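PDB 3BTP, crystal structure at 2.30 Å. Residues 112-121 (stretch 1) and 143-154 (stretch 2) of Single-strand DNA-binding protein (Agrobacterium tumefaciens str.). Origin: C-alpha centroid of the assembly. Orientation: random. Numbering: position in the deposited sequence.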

# COMPACT_ATOMS: atom_id res chain seq x y z
N ARG A 112 6.67 15.97 -17.06
CA ARG A 112 6.15 16.29 -15.68
C ARG A 112 4.62 16.40 -15.57
O ARG A 112 3.95 16.97 -16.43
CB ARG A 112 6.83 17.55 -15.16
CG ARG A 112 8.31 17.32 -14.92
CD ARG A 112 8.86 18.26 -13.89
NE ARG A 112 8.82 17.62 -12.59
CZ ARG A 112 9.78 16.83 -12.10
NH1 ARG A 112 10.87 16.60 -12.82
NH2 ARG A 112 9.65 16.28 -10.90
N ARG A 113 4.08 15.79 -14.51
CA ARG A 113 2.66 15.86 -14.23
C ARG A 113 2.31 17.23 -13.74
O ARG A 113 3.04 17.83 -12.95
CB ARG A 113 2.30 14.87 -13.15
CG ARG A 113 2.30 13.40 -13.56
CD ARG A 113 1.36 12.78 -12.56
NE ARG A 113 0.43 11.94 -13.23
CZ ARG A 113 -0.88 12.00 -13.21
NH1 ARG A 113 -1.54 12.88 -12.51
NH2 ARG A 113 -1.53 11.09 -13.92
N THR A 114 1.18 17.72 -14.21
CA THR A 114 0.63 19.01 -13.77
C THR A 114 0.13 19.04 -12.29
O THR A 114 -0.02 20.10 -11.73
CB THR A 114 -0.53 19.42 -14.70
OG1 THR A 114 -1.58 18.45 -14.60
CG2 THR A 114 -0.02 19.59 -16.20
N ASP A 115 -0.08 17.87 -11.69
CA ASP A 115 -0.57 17.71 -10.34
C ASP A 115 0.45 17.03 -9.41
O ASP A 115 0.08 16.41 -8.42
CB ASP A 115 -1.91 16.93 -10.39
CG ASP A 115 -1.73 15.48 -10.87
OD1 ASP A 115 -0.58 15.15 -11.15
OD2 ASP A 115 -2.72 14.67 -10.94
N GLU A 116 1.73 17.15 -9.73
CA GLU A 116 2.82 16.47 -9.00
C GLU A 116 3.02 17.05 -7.56
O GLU A 116 3.71 16.44 -6.72
CB GLU A 116 4.11 16.53 -9.84
CG GLU A 116 4.72 17.97 -10.05
CD GLU A 116 6.18 17.96 -10.73
OE1 GLU A 116 6.87 16.89 -10.86
OE2 GLU A 116 6.64 19.05 -11.12
N TYR A 117 2.48 18.27 -7.32
CA TYR A 117 2.29 18.77 -5.97
C TYR A 117 1.02 19.59 -5.82
O TYR A 117 0.44 20.10 -6.81
CB TYR A 117 3.57 19.43 -5.34
CG TYR A 117 3.92 20.80 -5.91
CD1 TYR A 117 3.29 21.97 -5.43
CD2 TYR A 117 4.85 20.92 -6.98
CE1 TYR A 117 3.57 23.23 -5.96
CE2 TYR A 117 5.17 22.16 -7.50
CZ TYR A 117 4.52 23.31 -7.00
OH TYR A 117 4.81 24.53 -7.54
N ILE A 118 0.58 19.66 -4.56
CA ILE A 118 -0.50 20.49 -4.12
C ILE A 118 0.03 21.34 -2.93
O ILE A 118 0.71 20.82 -2.04
CB ILE A 118 -1.70 19.63 -3.65
CG1 ILE A 118 -2.21 18.68 -4.77
CG2 ILE A 118 -2.82 20.51 -3.11
CD1 ILE A 118 -3.18 17.65 -4.30
N LEU A 119 -0.29 22.64 -2.93
CA LEU A 119 0.06 23.53 -1.81
C LEU A 119 -1.14 23.72 -0.93
O LEU A 119 -2.19 24.17 -1.41
CB LEU A 119 0.53 24.93 -2.33
CG LEU A 119 1.93 24.91 -2.98
CD1 LEU A 119 2.38 26.37 -3.19
CD2 LEU A 119 3.05 24.13 -2.14
N VAL A 120 -1.02 23.33 0.34
CA VAL A 120 -2.17 23.47 1.24
C VAL A 120 -1.94 24.61 2.22
O VAL A 120 -0.84 24.79 2.73
CB VAL A 120 -2.51 22.17 2.04
CG1 VAL A 120 -3.87 22.33 2.78
CG2 VAL A 120 -2.51 20.93 1.11
N ARG A 121 -3.00 25.36 2.49
CA ARG A 121 -2.94 26.45 3.47
C ARG A 121 -4.10 26.42 4.44
O ARG A 121 -5.18 25.92 4.11
CB ARG A 121 -2.84 27.82 2.77
CG ARG A 121 -4.06 28.16 1.99
CD ARG A 121 -3.74 29.11 0.79
NE ARG A 121 -5.00 29.45 0.09
CZ ARG A 121 -5.42 28.91 -1.07
NH1 ARG A 121 -4.70 27.96 -1.71
NH2 ARG A 121 -6.59 29.27 -1.57
N ALA A 143 9.27 31.53 1.07
CA ALA A 143 8.47 31.68 2.30
C ALA A 143 7.08 31.00 2.18
O ALA A 143 6.62 30.29 3.09
CB ALA A 143 8.30 33.20 2.64
N GLU A 144 6.39 31.31 1.09
CA GLU A 144 5.13 30.67 0.81
C GLU A 144 5.26 29.12 0.73
O GLU A 144 4.53 28.38 1.41
CB GLU A 144 4.50 31.26 -0.46
CG GLU A 144 3.08 30.63 -0.59
CD GLU A 144 2.26 31.07 -1.79
OE1 GLU A 144 2.53 32.17 -2.41
OE2 GLU A 144 1.31 30.30 -2.06
N PHE A 145 6.21 28.64 -0.07
CA PHE A 145 6.58 27.20 -0.11
C PHE A 145 6.83 26.62 1.28
O PHE A 145 6.26 25.58 1.63
CB PHE A 145 7.79 26.94 -1.02
CG PHE A 145 7.49 26.97 -2.53
CD1 PHE A 145 6.49 26.13 -3.07
CD2 PHE A 145 8.29 27.74 -3.42
CE1 PHE A 145 6.26 26.09 -4.40
CE2 PHE A 145 8.06 27.74 -4.82
CZ PHE A 145 7.02 26.91 -5.33
N ASN A 146 7.67 27.28 2.09
CA ASN A 146 7.98 26.82 3.45
C ASN A 146 6.92 26.96 4.52
O ASN A 146 7.06 26.36 5.61
CB ASN A 146 9.30 27.37 3.97
CG ASN A 146 10.54 26.69 3.28
OD1 ASN A 146 11.57 27.32 3.12
ND2 ASN A 146 10.39 25.42 2.86
N ALA A 147 5.87 27.74 4.25
CA ALA A 147 4.75 27.99 5.19
C ALA A 147 3.57 27.11 4.88
O ALA A 147 2.70 26.92 5.74
CB ALA A 147 4.27 29.44 5.06
N SER A 148 3.48 26.64 3.63
CA SER A 148 2.44 25.68 3.19
C SER A 148 2.73 24.28 3.71
O SER A 148 3.90 23.92 3.92
CB SER A 148 2.36 25.61 1.64
OG SER A 148 2.12 26.89 1.12
N CYS A 149 1.66 23.49 3.85
CA CYS A 149 1.78 22.03 3.74
C CYS A 149 1.95 21.58 2.24
O CYS A 149 1.00 21.65 1.45
CB CYS A 149 0.62 21.28 4.42
SG CYS A 149 0.97 19.51 4.47
N ARG A 150 3.15 21.14 1.85
CA ARG A 150 3.40 20.71 0.48
C ARG A 150 3.11 19.19 0.28
O ARG A 150 3.70 18.33 0.94
CB ARG A 150 4.86 21.02 0.09
CG ARG A 150 5.28 22.50 0.24
CD ARG A 150 6.67 22.75 -0.44
NE ARG A 150 7.75 21.90 0.09
CZ ARG A 150 8.52 22.14 1.18
NH1 ARG A 150 8.35 23.24 1.90
NH2 ARG A 150 9.50 21.27 1.51
N LEU A 151 2.22 18.86 -0.64
CA LEU A 151 1.86 17.46 -0.84
C LEU A 151 2.47 16.98 -2.17
O LEU A 151 2.26 17.64 -3.15
CB LEU A 151 0.32 17.29 -0.80
CG LEU A 151 -0.40 17.45 0.56
CD1 LEU A 151 -1.92 17.21 0.48
CD2 LEU A 151 0.14 16.47 1.68
N TYR A 152 3.32 15.92 -2.14
CA TYR A 152 4.00 15.39 -3.36
C TYR A 152 3.28 14.11 -3.86
O TYR A 152 3.08 13.19 -3.07
CB TYR A 152 5.44 15.07 -3.05
CG TYR A 152 6.19 16.23 -2.47
CD1 TYR A 152 6.79 17.16 -3.31
CD2 TYR A 152 6.26 16.43 -1.08
CE1 TYR A 152 7.44 18.25 -2.80
CE2 TYR A 152 6.91 17.52 -0.55
CZ TYR A 152 7.52 18.41 -1.42
OH TYR A 152 8.23 19.47 -0.94
N ARG A 153 2.91 14.05 -5.12
CA ARG A 153 2.22 12.90 -5.71
C ARG A 153 3.27 11.78 -5.88
O ARG A 153 4.37 12.05 -6.34
CB ARG A 153 1.65 13.28 -7.06
CG ARG A 153 0.65 12.24 -7.64
CD ARG A 153 0.35 12.50 -9.16
NE ARG A 153 -0.57 11.48 -9.69
CZ ARG A 153 -1.90 11.45 -9.49
NH1 ARG A 153 -2.53 12.43 -8.83
NH2 ARG A 153 -2.63 10.45 -10.01
N ASP A 154 2.97 10.54 -5.46
CA ASP A 154 3.87 9.41 -5.69
C ASP A 154 3.45 8.70 -6.98
O ASP A 154 2.61 9.22 -7.70
CB ASP A 154 4.00 8.47 -4.48
CG ASP A 154 2.78 7.53 -4.27
OD1 ASP A 154 1.81 7.53 -5.08
OD2 ASP A 154 2.77 6.80 -3.21

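The two stretches meet as antiparallel strands, 117-121 and 149-153, whose axes approach to 4.7 Å with their N-to-C directions 163° apart. Together they bury 713 Å², and the residues with the largest covered areas are Arg153, in a charged cluster, and Leu119 and Leu151, in apolar packing on the two faces of the sheet.

The backbone sets the register. Ile118 and Leu151 form a hydrogen-bonded pair, with Ile118 N to Leu151 O at 3.0 Å (158° at the hydrogen) and Leu151 N to Ile118 O at 2.8 Å (168°). Val120 N reaches Cys149 O at 2.9 Å, whereas the return bond from Cys149 N to Val120 O, 3.0 Å, is weak at 133°. Beyond the strand of stretch 1, Arg153 N donates to Glu116 O at 3.0 Å and a nearly straight 173°. A CA-H...O contact from Tyr117 CA to Leu151 O, 3.0 Å, adds to the ladder.

Arg153 covers 98 Å². Its first three chi angles are all t, so the extended chain carries its guanidinium to the turn Arg113-Glu116. There the guanidinium of Arg113 lies flat on it, with centres 3.9 Å apart and planes at 11°. Arg113 NH1 and Arg153 NE, 3.3 Å apart, are both donors and cannot bond to each other; the close like charges are accompanied by the carboxylate of Asp115. Asp115 OD2 forms salt bridges with Arg113 NH1 at 2.7 Å and Arg153 NH1 at 3.1 Å. The latter is charge alone, because the oxygen lies well out of the Arg153 guanidinium plane.

Leu119 covers 87 Å² on the face it shares with Tyr117, Arg150 and Tyr152. Its branched end suits a place between strand and helix: Leu119 CD2 lies 3.6 Å from Arg150 CG and 4.1 Å from Ser148 CB, and both methyls meet the Phe145 ring, Leu119 CD1 at 4.1 Å from Phe145 CE1 and Leu119 CD2 at 4.1 Å from Phe145 CD1. Tyr117 OH reaches the same ring, 3.8 Å from Phe145 CE1 and near its plane. Arg150 offers Leu119 its aliphatic portion while its polar end leads away, Arg150 NH1 donating to Phe145 O at 3.1 Å. Ser148, just past the helix, is compact enough to be buried here and satisfies its hydroxyl through Ser148 OG to Glu144 O, 2.8 Å.

Leu151, covering 77 Å², packs on the other face with Ile118, Val120 and Cys149. Leu151 CB is 4.2 Å from Ile118 CB, and Leu151 CD1 is 3.8 Å from Val120 CG2; Val120 CB also lies 4.0 Å from Cys149 CB. These buried side chains make a largely apolar patch.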